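Local coordinates for beta sliding clamp (Caulobacter crescentus, PDB 5WCE), which probably encircles DNA as a ring-shaped head-to-tail homodimer, tethering DNA polymerases and other proteins to the duplex so that replication is processive, at residues K149-I154 with T212-R217; H187-A192 with R259-D264; K267-D272 with G301-T306; K290-K295 with Y336-C341; F328-N333 with S358-V363. All coordinates share one frame; numbering follows the deposited sequence. Where two conformers were deposited one is given.

Contact 1 (K149-I154 with T212-R217); sequences KTRFAI and TIAEAR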
# COMPACT_ATOMS: atom_id res chain seq x y z
N LYS A 149 -5.87 9.60 20.38
CA LYS A 149 -5.84 8.76 21.58
C LYS A 149 -6.93 7.70 21.66
O LYS A 149 -6.81 6.77 22.45
CB LYS A 149 -5.88 9.61 22.84
CG LYS A 149 -4.71 10.57 23.02
CD LYS A 149 -3.46 9.85 23.52
CE LYS A 149 -2.41 10.86 23.91
NZ LYS A 149 -1.11 10.17 24.10
N THR A 150 -8.02 7.83 20.89
CA THR A 150 -9.19 6.95 21.06
C THR A 150 -9.71 6.23 19.82
O THR A 150 -10.38 5.23 19.94
CB THR A 150 -10.38 7.74 21.63
OG1 THR A 150 -10.71 8.81 20.72
CG2 THR A 150 -10.02 8.31 22.99
N ARG A 151 -9.44 6.73 18.61
CA ARG A 151 -10.27 6.30 17.47
C ARG A 151 -10.00 4.85 17.05
O ARG A 151 -10.86 4.19 16.52
CB ARG A 151 -10.11 7.25 16.29
CG ARG A 151 -8.87 7.07 15.52
CD ARG A 151 -8.67 8.07 14.40
NE ARG A 151 -9.29 7.67 13.18
CZ ARG A 151 -8.86 7.99 11.95
NH1 ARG A 151 -7.77 8.74 11.75
NH2 ARG A 151 -9.53 7.53 10.92
N PHE A 152 -8.81 4.35 17.39
CA PHE A 152 -8.45 2.96 17.13
C PHE A 152 -9.41 1.99 17.79
O PHE A 152 -9.60 0.89 17.31
CB PHE A 152 -7.00 2.68 17.59
CG PHE A 152 -6.85 2.55 19.09
CD1 PHE A 152 -6.63 3.66 19.89
CD2 PHE A 152 -7.02 1.31 19.71
CE1 PHE A 152 -6.55 3.56 21.29
CE2 PHE A 152 -6.93 1.20 21.10
CZ PHE A 152 -6.67 2.30 21.88
N ALA A 153 -10.08 2.40 18.88
CA ALA A 153 -10.98 1.52 19.58
C ALA A 153 -12.43 1.55 19.08
O ALA A 153 -13.28 0.81 19.61
CB ALA A 153 -10.97 1.84 21.05
N ILE A 154 -12.73 2.38 18.08
CA ILE A 154 -14.09 2.44 17.55
C ILE A 154 -14.27 1.21 16.69
O ILE A 154 -13.36 0.86 15.94
CB ILE A 154 -14.32 3.69 16.64
CG1 ILE A 154 -14.16 5.00 17.46
CG2 ILE A 154 -15.68 3.62 15.94
CD1 ILE A 154 -14.11 6.24 16.59
N THR A 212 -17.18 9.99 10.03
CA THR A 212 -17.15 11.43 10.31
C THR A 212 -15.91 11.87 11.06
O THR A 212 -15.31 12.89 10.75
CB THR A 212 -18.42 11.84 11.12
OG1 THR A 212 -19.61 11.46 10.35
CG2 THR A 212 -18.39 13.35 11.44
N ILE A 213 -15.54 11.08 12.07
CA ILE A 213 -14.28 11.31 12.81
C ILE A 213 -13.09 11.26 11.85
O ILE A 213 -12.22 12.10 11.93
CB ILE A 213 -14.15 10.31 13.98
CG1 ILE A 213 -15.18 10.65 15.06
CG2 ILE A 213 -12.72 10.24 14.51
CD1 ILE A 213 -14.99 12.01 15.72
N ALA A 214 -13.08 10.31 10.94
CA ALA A 214 -11.98 10.12 10.04
C ALA A 214 -11.83 11.33 9.12
O ALA A 214 -10.73 11.88 8.97
CB ALA A 214 -12.15 8.85 9.23
N GLU A 215 -12.96 11.79 8.58
CA GLU A 215 -12.96 12.91 7.66
C GLU A 215 -12.65 14.19 8.40
O GLU A 215 -11.88 15.01 7.89
CB GLU A 215 -14.30 12.99 6.91
CG GLU A 215 -14.52 11.82 5.95
CD GLU A 215 -13.39 11.70 4.95
OE1 GLU A 215 -13.10 12.74 4.35
OE2 GLU A 215 -12.73 10.63 4.85
N ALA A 216 -13.22 14.38 9.60
CA ALA A 216 -12.84 15.53 10.43
C ALA A 216 -11.35 15.58 10.77
O ALA A 216 -10.70 16.64 10.71
CB ALA A 216 -13.69 15.62 11.74
N ARG A 217 -10.82 14.42 11.13
CA ARG A 217 -9.42 14.32 11.48
C ARG A 217 -8.54 14.67 10.27
O ARG A 217 -7.54 15.35 10.43
CB ARG A 217 -9.12 12.88 11.98
CG ARG A 217 -7.65 12.64 12.37
CD ARG A 217 -7.18 13.58 13.46
NE ARG A 217 -5.78 13.33 13.71
CZ ARG A 217 -4.76 13.89 13.08
NH1 ARG A 217 -4.96 14.76 12.11
NH2 ARG A 217 -3.50 13.59 13.44
O HOH W 1 -8.40 10.67 9.12

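Contact 2 (H187-A192 with R259-D264); sequences HRLALA and RVIPRD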
# COMPACT_ATOMS: atom_id res chain seq x y z
N HIS A 187 -14.77 -4.91 22.87
CA HIS A 187 -13.62 -5.74 23.28
C HIS A 187 -12.60 -4.99 24.12
O HIS A 187 -11.81 -5.57 24.87
CB HIS A 187 -12.94 -6.34 22.05
CG HIS A 187 -13.85 -7.11 21.15
ND1 HIS A 187 -14.24 -8.41 21.42
CD2 HIS A 187 -14.47 -6.77 20.00
CE1 HIS A 187 -15.03 -8.83 20.46
NE2 HIS A 187 -15.20 -7.85 19.59
N ARG A 188 -12.58 -3.66 23.97
CA ARG A 188 -11.66 -2.79 24.66
C ARG A 188 -12.21 -1.36 24.58
O ARG A 188 -13.17 -1.12 23.83
CB ARG A 188 -10.27 -2.87 24.06
CG ARG A 188 -10.17 -3.18 22.54
CD ARG A 188 -10.35 -1.93 21.73
NE ARG A 188 -10.24 -2.16 20.28
CZ ARG A 188 -9.13 -2.15 19.59
NH1 ARG A 188 -7.94 -2.02 20.19
NH2 ARG A 188 -9.20 -2.35 18.27
N LEU A 189 -11.64 -0.48 25.36
CA LEU A 189 -12.12 0.87 25.48
C LEU A 189 -10.96 1.85 25.52
O LEU A 189 -9.84 1.59 26.10
CB LEU A 189 -13.03 1.00 26.69
CG LEU A 189 -13.65 2.38 27.00
CD1 LEU A 189 -15.04 2.26 27.60
CD2 LEU A 189 -12.73 3.22 27.92
N ALA A 190 -11.23 3.03 24.99
CA ALA A 190 -10.28 4.15 25.04
C ALA A 190 -10.99 5.40 25.46
O ALA A 190 -12.12 5.66 25.00
CB ALA A 190 -9.61 4.35 23.72
N LEU A 191 -10.35 6.17 26.34
CA LEU A 191 -10.90 7.38 26.88
C LEU A 191 -9.81 8.46 26.83
O LEU A 191 -8.65 8.19 27.23
CB LEU A 191 -11.42 7.14 28.30
CG LEU A 191 -11.99 8.33 29.09
CD1 LEU A 191 -12.90 7.86 30.22
CD2 LEU A 191 -10.96 9.29 29.65
N ALA A 192 -10.17 9.66 26.35
CA ALA A 192 -9.28 10.80 26.40
C ALA A 192 -10.08 12.05 26.71
O ALA A 192 -11.25 12.18 26.30
CB ALA A 192 -8.51 10.95 25.12
N ARG A 259 -19.32 2.17 34.19
CA ARG A 259 -19.47 0.86 34.87
C ARG A 259 -18.43 -0.18 34.46
O ARG A 259 -18.17 -1.15 35.18
CB ARG A 259 -20.88 0.30 34.61
N VAL A 260 -17.83 0.05 33.30
CA VAL A 260 -16.84 -0.83 32.71
C VAL A 260 -15.41 -0.42 33.12
O VAL A 260 -14.51 -1.24 33.09
CB VAL A 260 -16.96 -0.78 31.16
CG1 VAL A 260 -16.06 -1.84 30.53
CG2 VAL A 260 -18.41 -1.00 30.73
N ILE A 261 -15.21 0.85 33.45
CA ILE A 261 -13.89 1.37 33.74
C ILE A 261 -13.63 1.07 35.19
O ILE A 261 -14.26 1.66 36.08
CB ILE A 261 -13.71 2.88 33.44
CG1 ILE A 261 -13.91 3.12 31.94
CG2 ILE A 261 -12.32 3.33 33.90
CD1 ILE A 261 -13.67 4.54 31.49
N PRO A 262 -12.70 0.15 35.45
CA PRO A 262 -12.45 -0.24 36.84
C PRO A 262 -11.86 0.88 37.72
O PRO A 262 -10.91 1.56 37.32
CB PRO A 262 -11.47 -1.42 36.73
CG PRO A 262 -10.93 -1.39 35.34
CD PRO A 262 -11.69 -0.38 34.52
N ARG A 263 -12.42 1.06 38.91
CA ARG A 263 -11.95 2.10 39.85
C ARG A 263 -11.11 1.56 40.95
O ARG A 263 -10.30 2.30 41.51
CB ARG A 263 -13.14 2.80 40.49
CG ARG A 263 -14.01 3.57 39.51
CD ARG A 263 -15.25 4.11 40.23
NE ARG A 263 -15.93 5.05 39.35
N ASP A 264 -11.30 0.29 41.28
CA ASP A 264 -10.74 -0.27 42.50
C ASP A 264 -9.70 -1.33 42.26
O ASP A 264 -9.37 -2.04 43.20
CB ASP A 264 -11.91 -0.87 43.32
CG ASP A 264 -12.98 0.15 43.62
OD1 ASP A 264 -12.62 1.32 43.88
OD2 ASP A 264 -14.18 -0.21 43.58

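Contact 3 (K267-D272 with G301-T306); sequences KILTLD and GRITLT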
# COMPACT_ATOMS: atom_id res chain seq x y z
N LYS A 267 -4.13 -4.71 42.11
CA LYS A 267 -2.85 -5.32 41.69
C LYS A 267 -2.21 -4.38 40.66
O LYS A 267 -2.60 -4.38 39.47
CB LYS A 267 -3.04 -6.71 41.11
CG LYS A 267 -3.60 -7.71 42.09
CD LYS A 267 -3.82 -9.05 41.41
CE LYS A 267 -4.17 -10.15 42.41
NZ LYS A 267 -5.57 -9.93 42.84
N ILE A 268 -1.29 -3.56 41.13
CA ILE A 268 -0.73 -2.51 40.30
C ILE A 268 0.65 -2.92 39.89
O ILE A 268 1.43 -3.32 40.73
CB ILE A 268 -0.74 -1.16 41.03
CG1 ILE A 268 -2.21 -0.83 41.41
CG2 ILE A 268 -0.10 -0.09 40.14
CD1 ILE A 268 -2.42 0.43 42.17
N LEU A 269 0.94 -2.76 38.60
CA LEU A 269 2.19 -3.16 38.02
C LEU A 269 2.67 -2.04 37.07
O LEU A 269 1.88 -1.53 36.29
CB LEU A 269 1.86 -4.45 37.26
CG LEU A 269 2.82 -5.22 36.42
CD1 LEU A 269 2.28 -6.64 36.32
CD2 LEU A 269 3.06 -4.53 35.06
N THR A 270 3.93 -1.71 37.11
CA THR A 270 4.54 -0.75 36.19
C THR A 270 5.64 -1.43 35.39
O THR A 270 6.40 -2.30 35.89
CB THR A 270 5.10 0.48 36.93
OG1 THR A 270 4.07 1.09 37.71
CG2 THR A 270 5.53 1.53 35.93
N LEU A 271 5.73 -1.04 34.12
CA LEU A 271 6.72 -1.65 33.26
C LEU A 271 7.27 -0.66 32.22
O LEU A 271 6.69 0.43 31.96
CB LEU A 271 6.13 -2.91 32.64
CG LEU A 271 4.82 -2.83 31.81
CD1 LEU A 271 5.02 -2.06 30.48
CD2 LEU A 271 4.28 -4.21 31.51
N ASP A 272 8.38 -1.08 31.63
CA ASP A 272 8.99 -0.40 30.49
C ASP A 272 8.16 -0.71 29.25
O ASP A 272 8.19 -1.83 28.72
CB ASP A 272 10.45 -0.87 30.33
CG ASP A 272 11.16 -0.22 29.19
OD1 ASP A 272 10.62 0.07 28.15
OD2 ASP A 272 12.38 -0.08 29.30
N GLY A 301 8.17 -9.28 40.29
CA GLY A 301 9.29 -9.03 39.40
C GLY A 301 9.18 -9.34 37.91
O GLY A 301 10.10 -8.98 37.16
N ARG A 302 8.12 -9.99 37.44
CA ARG A 302 8.18 -10.59 36.10
C ARG A 302 6.83 -10.88 35.48
O ARG A 302 5.87 -11.30 36.14
CB ARG A 302 9.04 -11.88 36.20
CG ARG A 302 9.05 -12.78 35.01
CD ARG A 302 9.95 -14.00 35.20
NE ARG A 302 11.34 -13.63 35.43
CZ ARG A 302 12.30 -14.49 35.75
NH1 ARG A 302 12.03 -15.78 35.87
NH2 ARG A 302 13.54 -14.04 35.93
N ILE A 303 6.77 -10.69 34.16
CA ILE A 303 5.70 -11.23 33.35
C ILE A 303 6.32 -12.20 32.39
O ILE A 303 7.27 -11.82 31.66
CB ILE A 303 4.94 -10.15 32.58
CG1 ILE A 303 4.29 -9.19 33.54
CG2 ILE A 303 3.87 -10.81 31.68
CD1 ILE A 303 3.52 -8.08 32.88
N THR A 304 5.82 -13.42 32.36
CA THR A 304 6.22 -14.38 31.33
C THR A 304 5.10 -14.37 30.27
O THR A 304 3.95 -14.65 30.59
CB THR A 304 6.44 -15.77 31.96
OG1 THR A 304 7.53 -15.64 32.86
CG2 THR A 304 6.82 -16.82 30.93
N LEU A 305 5.44 -14.03 29.05
CA LEU A 305 4.51 -13.99 27.95
C LEU A 305 4.54 -15.28 27.18
O LEU A 305 5.62 -15.74 26.79
CB LEU A 305 4.86 -12.82 26.99
CG LEU A 305 4.81 -11.42 27.58
CD1 LEU A 305 5.53 -10.46 26.60
CD2 LEU A 305 3.36 -11.03 27.85
N THR A 306 3.36 -15.86 26.90
CA THR A 306 3.26 -17.03 26.01
C THR A 306 2.22 -16.83 24.89
O THR A 306 1.11 -16.38 25.17
CB THR A 306 2.94 -18.29 26.81
OG1 THR A 306 3.92 -18.48 27.80
CG2 THR A 306 2.90 -19.50 25.92

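Contact 4 (K290-K295 with Y336-C341); sequences KSRSVK and YLLDVC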
# COMPACT_ATOMS: atom_id res chain seq x y z
N LYS A 290 -5.36 -13.91 12.20
CA LYS A 290 -5.87 -12.51 12.33
C LYS A 290 -6.00 -12.10 13.78
O LYS A 290 -5.58 -11.01 14.18
CB LYS A 290 -7.25 -12.35 11.65
N SER A 291 -6.60 -13.00 14.55
CA SER A 291 -6.73 -12.89 15.99
C SER A 291 -5.66 -13.79 16.70
O SER A 291 -5.50 -14.97 16.36
CB SER A 291 -8.14 -13.29 16.40
OG SER A 291 -8.38 -12.85 17.72
N ARG A 292 -4.92 -13.17 17.61
CA ARG A 292 -3.78 -13.78 18.30
C ARG A 292 -3.95 -13.43 19.77
O ARG A 292 -3.96 -12.28 20.08
CB ARG A 292 -2.42 -13.17 17.84
CG ARG A 292 -2.06 -13.23 16.35
CD ARG A 292 -2.27 -11.89 15.64
NE ARG A 292 -1.16 -10.94 15.75
CZ ARG A 292 -1.22 -9.83 16.47
NH1 ARG A 292 -2.31 -9.60 17.14
NH2 ARG A 292 -0.23 -8.97 16.53
N SER A 293 -4.08 -14.41 20.64
CA SER A 293 -4.08 -14.16 22.09
C SER A 293 -2.69 -14.38 22.72
O SER A 293 -1.95 -15.28 22.30
CB SER A 293 -5.04 -15.11 22.75
OG SER A 293 -6.35 -14.81 22.26
N VAL A 294 -2.40 -13.62 23.77
CA VAL A 294 -1.16 -13.76 24.53
C VAL A 294 -1.50 -13.98 26.01
O VAL A 294 -2.35 -13.27 26.57
CB VAL A 294 -0.22 -12.57 24.30
CG1 VAL A 294 -0.86 -11.25 24.66
CG2 VAL A 294 1.09 -12.70 25.07
N LYS A 295 -0.83 -14.96 26.61
CA LYS A 295 -0.91 -15.20 28.05
C LYS A 295 0.18 -14.42 28.81
O LYS A 295 1.33 -14.48 28.43
CB LYS A 295 -0.77 -16.69 28.35
CG LYS A 295 -0.86 -17.04 29.84
CD LYS A 295 -0.81 -18.57 29.92
CE LYS A 295 -0.73 -19.13 31.29
NZ LYS A 295 -0.52 -20.61 31.09
N TYR A 336 -4.90 -5.84 20.61
CA TYR A 336 -5.49 -4.87 21.52
C TYR A 336 -4.47 -4.37 22.55
O TYR A 336 -4.43 -3.17 22.88
CB TYR A 336 -6.76 -5.46 22.20
CG TYR A 336 -7.88 -5.87 21.26
CD1 TYR A 336 -7.93 -5.43 19.92
CD2 TYR A 336 -8.86 -6.75 21.69
CE1 TYR A 336 -8.93 -5.84 19.07
CE2 TYR A 336 -9.87 -7.16 20.83
CZ TYR A 336 -9.89 -6.68 19.52
OH TYR A 336 -10.89 -7.11 18.69
N LEU A 337 -3.63 -5.27 23.06
CA LEU A 337 -2.58 -4.87 23.99
C LEU A 337 -1.56 -3.96 23.33
O LEU A 337 -1.19 -2.91 23.85
CB LEU A 337 -1.94 -6.13 24.54
CG LEU A 337 -0.82 -6.07 25.53
CD1 LEU A 337 -1.20 -5.19 26.71
CD2 LEU A 337 -0.44 -7.50 25.96
N LEU A 338 -1.11 -4.35 22.15
CA LEU A 338 -0.17 -3.51 21.38
C LEU A 338 -0.78 -2.18 21.04
O LEU A 338 -0.08 -1.17 21.06
CB LEU A 338 0.32 -4.25 20.14
CG LEU A 338 1.25 -5.40 20.47
CD1 LEU A 338 1.45 -6.21 19.22
CD2 LEU A 338 2.57 -4.89 21.06
N ASP A 339 -2.07 -2.13 20.76
CA ASP A 339 -2.75 -0.85 20.49
C ASP A 339 -2.64 0.11 21.66
O ASP A 339 -2.31 1.30 21.52
CB ASP A 339 -4.22 -1.09 20.14
CG ASP A 339 -4.44 -1.62 18.72
OD1 ASP A 339 -3.52 -1.60 17.87
OD2 ASP A 339 -5.55 -2.13 18.51
N VAL A 340 -2.86 -0.41 22.86
CA VAL A 340 -2.68 0.39 24.06
C VAL A 340 -1.24 0.82 24.26
O VAL A 340 -1.00 2.01 24.51
CB VAL A 340 -3.21 -0.37 25.32
CG1 VAL A 340 -2.86 0.43 26.57
CG2 VAL A 340 -4.69 -0.53 25.19
N CYS A 341 -0.27 -0.09 24.16
CA CYS A 341 1.11 0.29 24.32
C CYS A 341 1.50 1.38 23.28
O CYS A 341 2.30 2.26 23.57
CB CYS A 341 2.05 -0.91 24.17
SG CYS A 341 1.86 -2.12 25.51

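Contact 5 (F328-N333 with S358-V363); sequences FEIGFN and SPTLVV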
# COMPACT_ATOMS: atom_id res chain seq x y z
N PHE A 328 -0.65 -14.33 39.19
CA PHE A 328 -1.86 -14.69 38.49
C PHE A 328 -1.53 -14.81 37.01
O PHE A 328 -0.46 -14.36 36.60
CB PHE A 328 -2.97 -13.66 38.72
CG PHE A 328 -2.65 -12.31 38.22
CD1 PHE A 328 -1.93 -11.44 39.00
CD2 PHE A 328 -3.09 -11.90 36.98
CE1 PHE A 328 -1.66 -10.15 38.58
CE2 PHE A 328 -2.84 -10.60 36.54
CZ PHE A 328 -2.09 -9.74 37.30
N GLU A 329 -2.47 -15.37 36.25
CA GLU A 329 -2.36 -15.53 34.81
C GLU A 329 -3.58 -14.87 34.17
O GLU A 329 -4.69 -14.99 34.66
CB GLU A 329 -2.25 -16.99 34.43
CG GLU A 329 -0.99 -17.69 35.01
CD GLU A 329 -1.19 -18.16 36.47
OE1 GLU A 329 -2.18 -18.89 36.75
OE2 GLU A 329 -0.34 -17.80 37.35
N ILE A 330 -3.36 -14.12 33.08
CA ILE A 330 -4.44 -13.43 32.39
C ILE A 330 -4.07 -13.41 30.91
O ILE A 330 -2.87 -13.35 30.57
CB ILE A 330 -4.62 -12.01 32.99
CG1 ILE A 330 -5.94 -11.36 32.56
CG2 ILE A 330 -3.44 -11.10 32.70
CD1 ILE A 330 -6.22 -10.06 33.29
N GLY A 331 -5.09 -13.46 30.07
CA GLY A 331 -4.92 -13.45 28.62
C GLY A 331 -5.50 -12.19 28.01
O GLY A 331 -6.59 -11.68 28.43
N PHE A 332 -4.83 -11.69 26.95
CA PHE A 332 -5.35 -10.59 26.16
C PHE A 332 -5.15 -10.86 24.66
O PHE A 332 -4.30 -11.65 24.27
CB PHE A 332 -4.67 -9.27 26.46
CG PHE A 332 -4.87 -8.78 27.87
CD1 PHE A 332 -6.15 -8.44 28.32
CD2 PHE A 332 -3.80 -8.60 28.70
CE1 PHE A 332 -6.35 -8.00 29.60
CE2 PHE A 332 -3.99 -8.15 29.99
CZ PHE A 332 -5.27 -7.87 30.45
N ASN A 333 -6.02 -10.27 23.85
CA ASN A 333 -5.78 -10.20 22.40
C ASN A 333 -4.51 -9.36 22.21
O ASN A 333 -4.40 -8.23 22.71
CB ASN A 333 -7.02 -9.59 21.70
CG ASN A 333 -6.87 -9.44 20.19
OD1 ASN A 333 -5.97 -8.79 19.73
ND2 ASN A 333 -7.80 -9.98 19.44
N SER A 358 -11.65 -10.04 35.15
CA SER A 358 -12.11 -8.65 35.24
C SER A 358 -11.40 -7.73 34.27
O SER A 358 -10.25 -7.93 33.92
CB SER A 358 -11.88 -8.16 36.68
OG SER A 358 -12.70 -8.96 37.55
N PRO A 359 -12.08 -6.63 33.88
CA PRO A 359 -11.40 -5.61 33.07
C PRO A 359 -10.13 -5.09 33.72
O PRO A 359 -10.09 -4.90 34.94
CB PRO A 359 -12.46 -4.48 32.97
CG PRO A 359 -13.76 -5.17 33.20
CD PRO A 359 -13.47 -6.25 34.22
N THR A 360 -9.14 -4.75 32.88
CA THR A 360 -7.88 -4.27 33.29
C THR A 360 -7.74 -2.82 32.84
O THR A 360 -8.06 -2.52 31.74
CB THR A 360 -6.76 -5.15 32.66
OG1 THR A 360 -6.87 -6.48 33.19
CG2 THR A 360 -5.42 -4.66 32.97
N LEU A 361 -7.23 -1.96 33.72
CA LEU A 361 -7.02 -0.53 33.43
C LEU A 361 -5.57 -0.35 33.07
O LEU A 361 -4.67 -0.94 33.72
CB LEU A 361 -7.33 0.31 34.68
CG LEU A 361 -7.30 1.81 34.55
CD1 LEU A 361 -8.43 2.20 33.64
CD2 LEU A 361 -7.49 2.53 35.88
N VAL A 362 -5.31 0.44 32.04
CA VAL A 362 -3.96 0.86 31.73
C VAL A 362 -3.94 2.38 31.78
O VAL A 362 -4.81 3.05 31.15
CB VAL A 362 -3.52 0.38 30.34
CG1 VAL A 362 -2.05 0.68 30.11
CG2 VAL A 362 -3.80 -1.11 30.19
N VAL A 363 -3.00 2.92 32.53
CA VAL A 363 -2.86 4.36 32.66
C VAL A 363 -1.48 4.79 32.21
O VAL A 363 -0.53 4.00 32.22
CB VAL A 363 -3.19 4.92 34.05
CG1 VAL A 363 -4.66 4.69 34.44
CG2 VAL A 363 -2.30 4.42 35.10

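Contact 1 (K149-I154 with T212-R217)
Arg-151 reaches across to Ile-213, Ala-214 and Arg-217 on helix 210-220, in the central domain of the ring, one of three domains that share the processivity fold of sheets outside and paired helices inside. Its CG takes the crowded position between backbone N and carbonyl carbon (chi1 78°), and a bend at chi3 then turns the guanidinium onto the helix. The stem comes first: Arg-151 CB lies 4.3 Å from CG2 of Ile-213, a buried branched side chain that also packs on Leu-166 and on Ile-147 of helix 140-148. At the end of the chain NH2 of Arg-151 comes 3.4 Å from CB of Ala-214, where a methyl suits because it lets the flat group approach the helix backbone. Its neighbours on the helix meet the guanidinium obliquely.

Arg-217 crosses Arg-151 at about a right angle, offering its aliphatic part: CG stands 4.0 Å from Arg-151 NH1. The two guanidinium planes are 51° apart, so they do not stack. A bend at chi2 carries the Arg-217 head to Asp-148, whose salt bridge probably offsets its positive charge. No direct hydrogen bond joins the segments; instead a water donates to Ala-214 O at 2.6 Å and accepts a weak bond from Arg-151 NH1 at 3.3 Å.

Contact 2 (H187-A192 with R259-D264)
Leu-189, Leu-191 and Ile-261 make this contact by apolar packing. Ile-261 CD1 does most of the touching, lying 3.6 Å from CD1 of Leu-191 and 3.9 Å from CD2 of Leu-189. Both leucines meet the isoleucine crosswise, at about a right angle; two residues apart, they leave the same face of the strand, and with CG anti to the backbone N in both (chi1 180° and 177°) each holds one methyl against Ile-261 CD1. This apolar patch probably forms part of the pocket that receives the binding peptides of partner proteins, as in relatives.

Backbone hydrogen bonding holds the strand without involving the loop 259-264. Leu-189 and Leu-191 pair with Val-373 and Lys-371, while Ala-190 and Ala-192 pair with Ala-183 and Ala-181, so strand 188-195 lies inside the eight-stranded sheet that runs from the central into the C-terminal domain.

Salt bridges belong to Arg-188, whose CB leaves the other face of the strand; its NE and NH1 bind Asp-185 and Asp-339. With no hydrogen bond across, the loop leading from strand 243-248 to strand 267-272 is held here by methyl packing, which depends on shape and burial more than on direction.

Contact 3 (K267-D272 with G301-T306)
Ile-303 faces Leu-269 and Leu-271 in the core of the C-terminal domain, where the two antiparallel sheets of the processivity fold come together: strand 267-272 is an outermost strand of the eight-stranded sheet within the chain and 302-308 belongs to the four-stranded one. The isoleucine's CB leaves the backbone toward the leucines but does not touch them. From CB the two branches part. CG2 stands anti to the backbone N and meets neither leucine, whereas CG1 lies beside that N (chi1 -62°) and, through a fully extended chi2, thrusts CD1 forward. CG1 passes 4.3 Å from Leu-269 CD1, and CD1 makes the closer contacts.

Leu-269, on strand 267-272, presents both branches: its CD1 is 3.9 Å and its CD2 4.2 Å from the Ile-303 tip, CD1. Leu-271, two residues on and so on the same side of the strand, is turned differently, with CG between N and the carbonyl carbon (chi1 57°), and meets Ile-303 at about a right angle. Branched aliphatic residues suit a meeting of two sheets with no hydrogen bond between these strands.

Val-321 touches all three side chains, and Phe-276 of helix 273-284 packs on Leu-271. Arg-302, pointing the other way, packs on Arg-111 of the second subunit. On the Leu-271 side, its CD2 approaches the same CD1 of Ile-303 to 4.2 Å.

Contact 4 (K290-K295 with Y336-C341)
Val-294 and Leu-337 form the heart of this contact, CG1 of the valine lying 4.0 Å from CD2 of the leucine. Their side chains cross at about a right angle. In Val-294 it is the branch between the backbone N and the carbonyl carbon (chi1 57°) that faces the helix, while Leu-337, with CG anti to its N (chi1 179°), extends toward the strand. Both are buried, as compact aliphatic groups between a sheet and a helix should be.

Toward the surface, Arg-292 NH2 stands 4.2 Å from Leu-338 CD1, with the methyl at the guanidinium edge and near its plane. This approach is tentative, since Arg-292 has two conformers; the long chain of an arginine can reach a partly exposed leucine, and a second like charge, Arg-335, lies close by.

Backbone bonds of Val-294 with Phe-332 and of Arg-292 with Ala-334 fix the strand end beside the start of the helix, which is capped by Asn-333, whose OD1 receives Tyr-336 N. This is the helix-on-sheet packing of the C-terminal domain, helix 334-343 lying against strand 293-299 of the four-stranded sheet. The helix lies between helix 273-284, which Leu-337 meets through Phe-276 and Val-280, and strand 370-374, which it meets through Leu-374.

Contact 5 (F328-N333 with S358-V363)
Ile-330, Phe-332 and Thr-360 are brought together by three first torsions. CG1 of Ile-330 stands anti to its backbone N (chi1 -166°) and runs out extended to CD1; the CG of Phe-332 and the OG1 of Thr-360 both lie beside their own N (chi1 -63° and -65°). As a result the threonine hydroxyl sits against two apolar tips, with OG1 3.6 Å from Ile-330 CD1 and 3.5 Å from Phe-332 CZ.

OG1 lies in the plane of the phenyl ring, at its edge. Such an edge carries slightly positive hydrogens, so the oxygen is probably a mildly favourable neighbour, although no hydrogen bond joins the two segments. Thr-360 CB follows at 3.8 Å from CZ of Phe-332. A β-branched residue suits the strand, and its small hydroxyl fits where two larger side chains converge.

The contact joins the two sheets of the C-terminal domain in its buried core. Strand 328-333 is an outermost strand of the four-stranded sheet, paired through Phe-328 and Ile-330 with strand 293-299. Thr-360 pairs with Leu-374 in the eight-stranded sheet, and Phe-353 of its neighbour 348-353 packs on both Ile-330 and Thr-360.

Overall arrangement
None of the contacts lies in the N-terminal domain. Following the chain, contact 1 opens just after helix 140-148 and closes on helix 210-220; contact 2 opens within that loop and closes beyond it, so the two cross; contact 1 stays within the central domain, and contact 2 ties it to the C-terminal one. Contact 3 opens directly afterwards. Contact 4 starts before contact 3 closes and ends after contact 5 has opened, crossing both, while 3 and 5 follow in series. Contacts 3 and 5 join the two sheets of the C-terminal domain, and contact 4 adds helix 334-343. Across the domain boundary, Phe-152 packs on Asp-339, linking contacts 1 and 4.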